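Local coordinates for GDSL-like protein (PDB 6HFZ) that removes acetyl groups from acetylated mannans as a two-domain gut bacterial esterase of the GDSL family, at residues H251-D256 / D278-D283; W271-K276 / V348-T353. One frame throughout, in Å; residues are numbered along the deposited sequence.

Interaction 1 of 2, residues H251-D256 / D278-D283; sequences HGFVAD and DSITLD
His251 and Ser279 form an antiparallel hydrogen-bonded pair. His251 N donates to Ser279 O at 2.8 Å, and Ser279 N donates to His251 O at 2.9 Å. Both donors lie above the plane of the carbonyl they reach. Ser279 O also takes a weak bond from Phe253 N at 3.5 Å. A water bridges the pair: it donates to His251 O at 3.0 Å and accepts from Ser279 OG. Strand 249-251 is the edge of a five-stranded antiparallel sheet and ends here. The chain turns at Gly252 and goes on as strand 254-255 of the facing sheet, a passage between the two layers of the beta domain. Gly252 has backbone angles that a side chain would strain, and its CA lies 3.6 Å from Asp278 OD1. The other oxygen, Asp278 OD2, accepts from Lys275 N. Beyond the turn the buried Phe253 ring meets Ile280, the two side chains crossing at about a right angle. Ile280 CG2 makes a CH-pi contact over one face of the Phe253 ring, offset toward the rim, 4.1 Å from its centroid and 22° off the normal. Leu350, Phe361 and Leu363 also touch Phe253.

Interaction 2 of 2, residues W271-K276 / V348-T353; sequences WTASKK and VRLTET
Thr351 O has the side chain of Lys276 lying alongside it. Lys276 CE comes to 3.5 Å from Thr351 O, and NZ of the same lysine stays at 3.8 Å. Lys276 CG is anti to the backbone N (chi1 -172°), and the chain runs extended from there past the carbonyl. No hydrogen bond joins 271-276 to 348-353, so the contact rests on packing. Leu350 carries the buried part. Its CD2 methyl is 3.6 Å from Ala273 CB, while CD1 is farther from the same CB. The same CD2 lies 3.5 Å from Ala273 O and 3.6 Å from Lys275 O, so the methyl fills the inside of the bend between those two carbonyls. Toward the solvent side, Thr353 CG2 closes on the backbone of the bend, 3.4 Å from Ser274 O and 3.4 Å from Lys276 N. Thr351 and Glu352 both face Val303 and form a classic beta bulge. Their CB atoms point away from 271-276, whereas those of Leu350 and Thr353 point toward it. Glu352 OE1 makes a salt bridge with Arg317. Ser274, Lys275, Lys276 and Thr353 touch a crystal neighbour. Strand 342-352 runs between strands 279-286 and 303-308 in one sheet. Strand 271-273 lies between 254-255 and 361-370 in the other, and Leu350 reaches across to Phe361.

In the fold
Both contacts lie in the beta domain that follows the esterase domain. From strand 249-251 the chain moves to the facing sheet as 254-255, then 271-273, and returns as strand 279-286. Interaction 1 closes this short excursion. Interaction 2 starts inside it, at 271-276, and reaches forward over 71 residues to the end of strand 342-352. The two contacts therefore cross along the chain instead of nesting. The centres of interaction 1 and interaction 2 are about 9 Å apart. Asp278 O and Leu350 N probably bond within one sheet, and Val254 O and Thr272 N within the other. Ile280 packs on Trp271 between the layers. Together they tie the two facing sheets of the beta domain.

Interaction 1 of 2, residues H251-D256 / D278-D283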
loop_
_atom_site.group_PDB
_atom_site.type_symbol
_atom_site.label_atom_id
_atom_site.label_comp_id
_atom_site.label_asym_id
_atom_site.label_seq_id
_atom_site.Cartn_x
_atom_site.Cartn_y
_atom_site.Cartn_z
ATOM N N HIS A 251 9.377 21.153 19.999
ATOM C CA HIS A 251 9.581 21.470 21.410
ATOM C C HIS A 251 9.896 20.177 22.154
ATOM O O HIS A 251 9.135 19.730 23.016
ATOM C CB HIS A 251 8.353 22.157 22.025
ATOM C CG HIS A 251 7.912 23.392 21.310
ATOM N ND1 HIS A 251 8.627 24.582 21.371
ATOM C CD2 HIS A 251 6.825 23.635 20.545
ATOM C CE1 HIS A 251 7.994 25.508 20.691
ATOM N NE2 HIS A 251 6.887 24.947 20.160
ATOM N N GLY A 252 11.019 19.546 21.792
ATOM C CA GLY A 252 11.442 18.294 22.395
ATOM C C GLY A 252 11.619 17.185 21.370
ATOM O O GLY A 252 12.586 16.433 21.426
ATOM N N PHE A 253 10.675 17.070 20.435
ATOM C CA PHE A 253 10.867 16.169 19.248
ATOM C C PHE A 253 12.059 16.693 18.438
ATOM O O PHE A 253 12.305 17.878 18.399
ATOM C CB PHE A 253 9.591 16.105 18.399
ATOM C CG PHE A 253 8.644 15.007 18.779
ATOM C CD1 PHE A 253 7.703 15.184 19.782
ATOM C CD2 PHE A 253 8.681 13.795 18.117
ATOM C CE1 PHE A 253 6.837 14.161 20.128
ATOM C CE2 PHE A 253 7.789 12.782 18.436
ATOM C CZ PHE A 253 6.858 12.969 19.435
ATOM N N VAL A 254 12.837 15.785 17.859
ATOM C CA VAL A 254 14.019 16.158 17.078
ATOM C C VAL A 254 13.950 15.453 15.714
ATOM O O VAL A 254 13.684 14.243 15.636
ATOM C CB VAL A 254 15.309 15.808 17.849
ATOM C CG1 VAL A 254 15.263 14.429 18.476
ATOM C CG2 VAL A 254 16.546 15.924 16.983
ATOM N N ALA A 255 14.234 16.196 14.649
ATOM C CA ALA A 255 14.228 15.624 13.317
ATOM C C ALA A 255 15.281 14.514 13.194
ATOM O O ALA A 255 16.416 14.671 13.697
ATOM C CB ALA A 255 14.492 16.710 12.322
ATOM N N ASP A 256 14.929 13.431 12.480
ATOM C CA ASP A 256 15.830 12.352 12.128
ATOM C C ASP A 256 16.325 12.673 10.712
ATOM O O ASP A 256 15.564 12.595 9.782
ATOM C CB ASP A 256 15.139 10.985 12.223
ATOM C CG ASP A 256 15.891 9.840 11.561
ATOM O OD1 ASP A 256 17.151 9.961 11.385
ATOM O OD2 ASP A 256 15.250 8.830 11.243
ATOM N N ASP A 278 7.796 16.094 25.647
ATOM C CA ASP A 278 8.328 16.442 24.334
ATOM C C ASP A 278 7.153 16.585 23.354
ATOM O O ASP A 278 6.300 15.731 23.317
ATOM C CB ASP A 278 9.268 15.341 23.828
ATOM C CG ASP A 278 10.630 15.287 24.516
ATOM O OD1 ASP A 278 10.951 16.258 25.262
ATOM O OD2 ASP A 278 11.391 14.297 24.276
ATOM N N SER A 279 7.158 17.622 22.523
ATOM C CA SER A 279 6.031 17.893 21.625
ATOM C C SER A 279 6.534 18.470 20.301
ATOM O O SER A 279 7.728 18.857 20.130
ATOM C CB SER A 279 5.013 18.798 22.248
ATOM O OG SER A 279 5.624 19.958 22.750
ATOM N N ILE A 280 5.596 18.550 19.359
ATOM C CA ILE A 280 5.800 19.078 18.032
ATOM C C ILE A 280 4.450 19.603 17.534
ATOM O O ILE A 280 3.425 19.034 17.891
ATOM C CB ILE A 280 6.376 17.976 17.121
ATOM C CG1 ILE A 280 6.649 18.495 15.704
ATOM C CG2 ILE A 280 5.451 16.761 17.124
ATOM C CD1 ILE A 280 7.288 17.426 14.787
ATOM N N THR A 281 4.473 20.699 16.791
ATOM C CA THR A 281 3.267 21.303 16.203
ATOM C C THR A 281 3.483 21.427 14.690
ATOM O O THR A 281 4.610 21.724 14.190
ATOM C CB THR A 281 2.918 22.653 16.848
ATOM O OG1 THR A 281 4.017 23.527 16.603
ATOM C CG2 THR A 281 2.665 22.546 18.332
ATOM N N LEU A 282 2.413 21.117 13.953
ATOM C CA LEU A 282 2.367 21.129 12.519
ATOM C C LEU A 282 1.090 21.829 12.081
ATOM O O LEU A 282 0.054 21.612 12.689
ATOM C CB LEU A 282 2.294 19.696 11.971
ATOM C CG LEU A 282 3.364 18.716 12.422
ATOM C CD1 LEU A 282 2.954 17.913 13.631
ATOM C CD2 LEU A 282 3.745 17.789 11.267
ATOM N N ASP A 283 1.183 22.552 10.964
ATOM C CA ASP A 283 0.066 23.028 10.184
ATOM C C ASP A 283 -0.228 22.011 9.074
ATOM O O ASP A 283 0.648 21.704 8.278
ATOM C CB ASP A 283 0.393 24.366 9.508
ATOM C CG ASP A 283 0.581 25.540 10.462
ATOM O OD1 ASP A 283 0.111 25.444 11.611
ATOM O OD2 ASP A 283 1.199 26.545 10.037
HETATM O O HOH W 1 7.296 20.370 25.311
#

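Interaction 2 of 2, residues W271-K276 / V348-T353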
loop_
_atom_site.group_PDB
_atom_site.type_symbol
_atom_site.label_atom_id
_atom_site.label_comp_id
_atom_site.label_asym_id
_atom_site.label_seq_id
_atom_site.Cartn_x
_atom_site.Cartn_y
_atom_site.Cartn_z
ATOM N N TRP A 271 10.620 12.306 13.119
ATOM C CA TRP A 271 11.103 12.956 14.305
ATOM C C TRP A 271 11.060 11.940 15.443
ATOM O O TRP A 271 10.171 11.080 15.495
ATOM C CB TRP A 271 10.252 14.171 14.693
ATOM C CG TRP A 271 10.007 15.241 13.696
ATOM C CD1 TRP A 271 10.710 16.401 13.534
ATOM C CD2 TRP A 271 8.945 15.261 12.728
ATOM N NE1 TRP A 271 10.133 17.158 12.565
ATOM C CE2 TRP A 271 9.062 16.479 12.030
ATOM C CE3 TRP A 271 7.909 14.371 12.393
ATOM C CZ2 TRP A 271 8.180 16.847 11.026
ATOM C CZ3 TRP A 271 7.046 14.738 11.390
ATOM C CH2 TRP A 271 7.165 15.962 10.729
ATOM N N THR A 272 11.973 12.075 16.414
ATOM C CA THR A 272 12.006 11.183 17.555
ATOM C C THR A 272 11.881 11.983 18.853
ATOM O O THR A 272 12.212 13.143 18.837
ATOM C CB THR A 272 13.280 10.343 17.626
ATOM O OG1 THR A 272 14.395 11.226 17.652
ATOM C CG2 THR A 272 13.373 9.405 16.440
ATOM N N ALA A 273 11.450 11.293 19.921
ATOM C CA ALA A 273 11.347 11.873 21.294
ATOM C C ALA A 273 11.488 10.780 22.365
ATOM O O ALA A 273 10.935 9.695 22.220
ATOM C CB ALA A 273 10.029 12.605 21.427
ATOM N N SER A 274 12.144 11.112 23.497
ATOM C CA SER A 274 12.374 10.160 24.573
ATOM C C SER A 274 11.773 10.596 25.924
ATOM O O SER A 274 11.742 9.766 26.840
ATOM C CB SER A 274 13.869 9.922 24.775
ATOM O OG SER A 274 14.470 9.431 23.576
ATOM N N LYS A 275 11.413 11.871 26.068
ATOM C CA LYS A 275 11.032 12.425 27.391
ATOM C C LYS A 275 9.580 12.899 27.454
ATOM O O LYS A 275 9.084 13.554 26.552
ATOM C CB LYS A 275 11.947 13.583 27.739
ATOM C CG LYS A 275 13.375 13.127 27.951
ATOM C CD LYS A 275 14.254 14.249 28.357
ATOM C CE LYS A 275 15.709 13.816 28.462
ATOM N NZ LYS A 275 16.568 14.990 28.729
ATOM N N LYS A 276 8.943 12.599 28.591
ATOM C CA LYS A 276 7.583 13.091 28.864
ATOM C C LYS A 276 7.519 14.591 28.597
ATOM O O LYS A 276 8.412 15.352 28.970
ATOM C CB LYS A 276 7.145 12.745 30.294
ATOM C CG LYS A 276 5.675 13.071 30.573
ATOM C CD LYS A 276 5.127 12.446 31.833
ATOM C CE LYS A 276 3.744 12.963 32.164
ATOM N NZ LYS A 276 3.180 12.258 33.333
ATOM N N VAL A 348 1.533 16.767 18.578
ATOM C CA VAL A 348 1.814 15.471 19.157
ATOM C C VAL A 348 2.715 15.707 20.382
ATOM O O VAL A 348 3.664 16.454 20.275
ATOM C CB VAL A 348 2.486 14.556 18.115
ATOM C CG1 VAL A 348 2.806 13.197 18.706
ATOM C CG2 VAL A 348 1.623 14.424 16.862
ATOM N N ARG A 349 2.386 15.073 21.507
ATOM C CA ARG A 349 3.094 15.248 22.783
ATOM C C ARG A 349 3.309 13.881 23.422
ATOM O O ARG A 349 2.397 13.095 23.472
ATOM C CB ARG A 349 2.214 16.062 23.751
ATOM C CG ARG A 349 2.903 16.481 25.045
ATOM C CD ARG A 349 2.041 17.483 25.859
ATOM N NE ARG A 349 2.707 17.833 27.132
ATOM C CZ ARG A 349 3.491 18.900 27.298
ATOM N NH1 ARG A 349 3.614 19.783 26.328
ATOM N NH2 ARG A 349 4.122 19.105 28.441
ATOM N N LEU A 350 4.470 13.649 24.044
ATOM C CA LEU A 350 4.673 12.415 24.783
ATOM C C LEU A 350 4.007 12.517 26.159
ATOM O O LEU A 350 4.178 13.538 26.834
ATOM C CB LEU A 350 6.178 12.174 24.917
ATOM C CG LEU A 350 6.774 11.110 23.994
ATOM C CD1 LEU A 350 6.413 11.299 22.552
ATOM C CD2 LEU A 350 8.276 10.994 24.152
ATOM N N THR A 351 3.229 11.490 26.511
ATOM C CA THR A 351 2.428 11.434 27.766
ATOM C C THR A 351 2.914 10.364 28.748
ATOM O O THR A 351 2.649 10.506 29.957
ATOM C CB THR A 351 0.945 11.212 27.451
ATOM O OG1 THR A 351 0.794 9.953 26.791
ATOM C CG2 THR A 351 0.379 12.306 26.578
ATOM N N GLU A 352 3.560 9.288 28.276
ATOM C CA GLU A 352 4.111 8.223 29.158
ATOM C C GLU A 352 5.508 7.823 28.649
ATOM O O GLU A 352 5.731 7.698 27.441
ATOM C CB GLU A 352 3.223 6.967 29.229
ATOM C CG GLU A 352 1.747 7.240 29.525
ATOM C CD GLU A 352 0.838 6.013 29.478
ATOM O OE1 GLU A 352 -0.372 6.166 29.134
ATOM O OE2 GLU A 352 1.334 4.892 29.798
ATOM N N THR A 353 6.456 7.709 29.577
ATOM C CA THR A 353 7.794 7.208 29.346
ATOM C C THR A 353 8.149 6.229 30.462
ATOM O O THR A 353 7.466 6.201 31.497
ATOM C CB THR A 353 8.860 8.309 29.282
ATOM O OG1 THR A 353 8.905 9.028 30.530
ATOM C CG2 THR A 353 8.626 9.215 28.089
#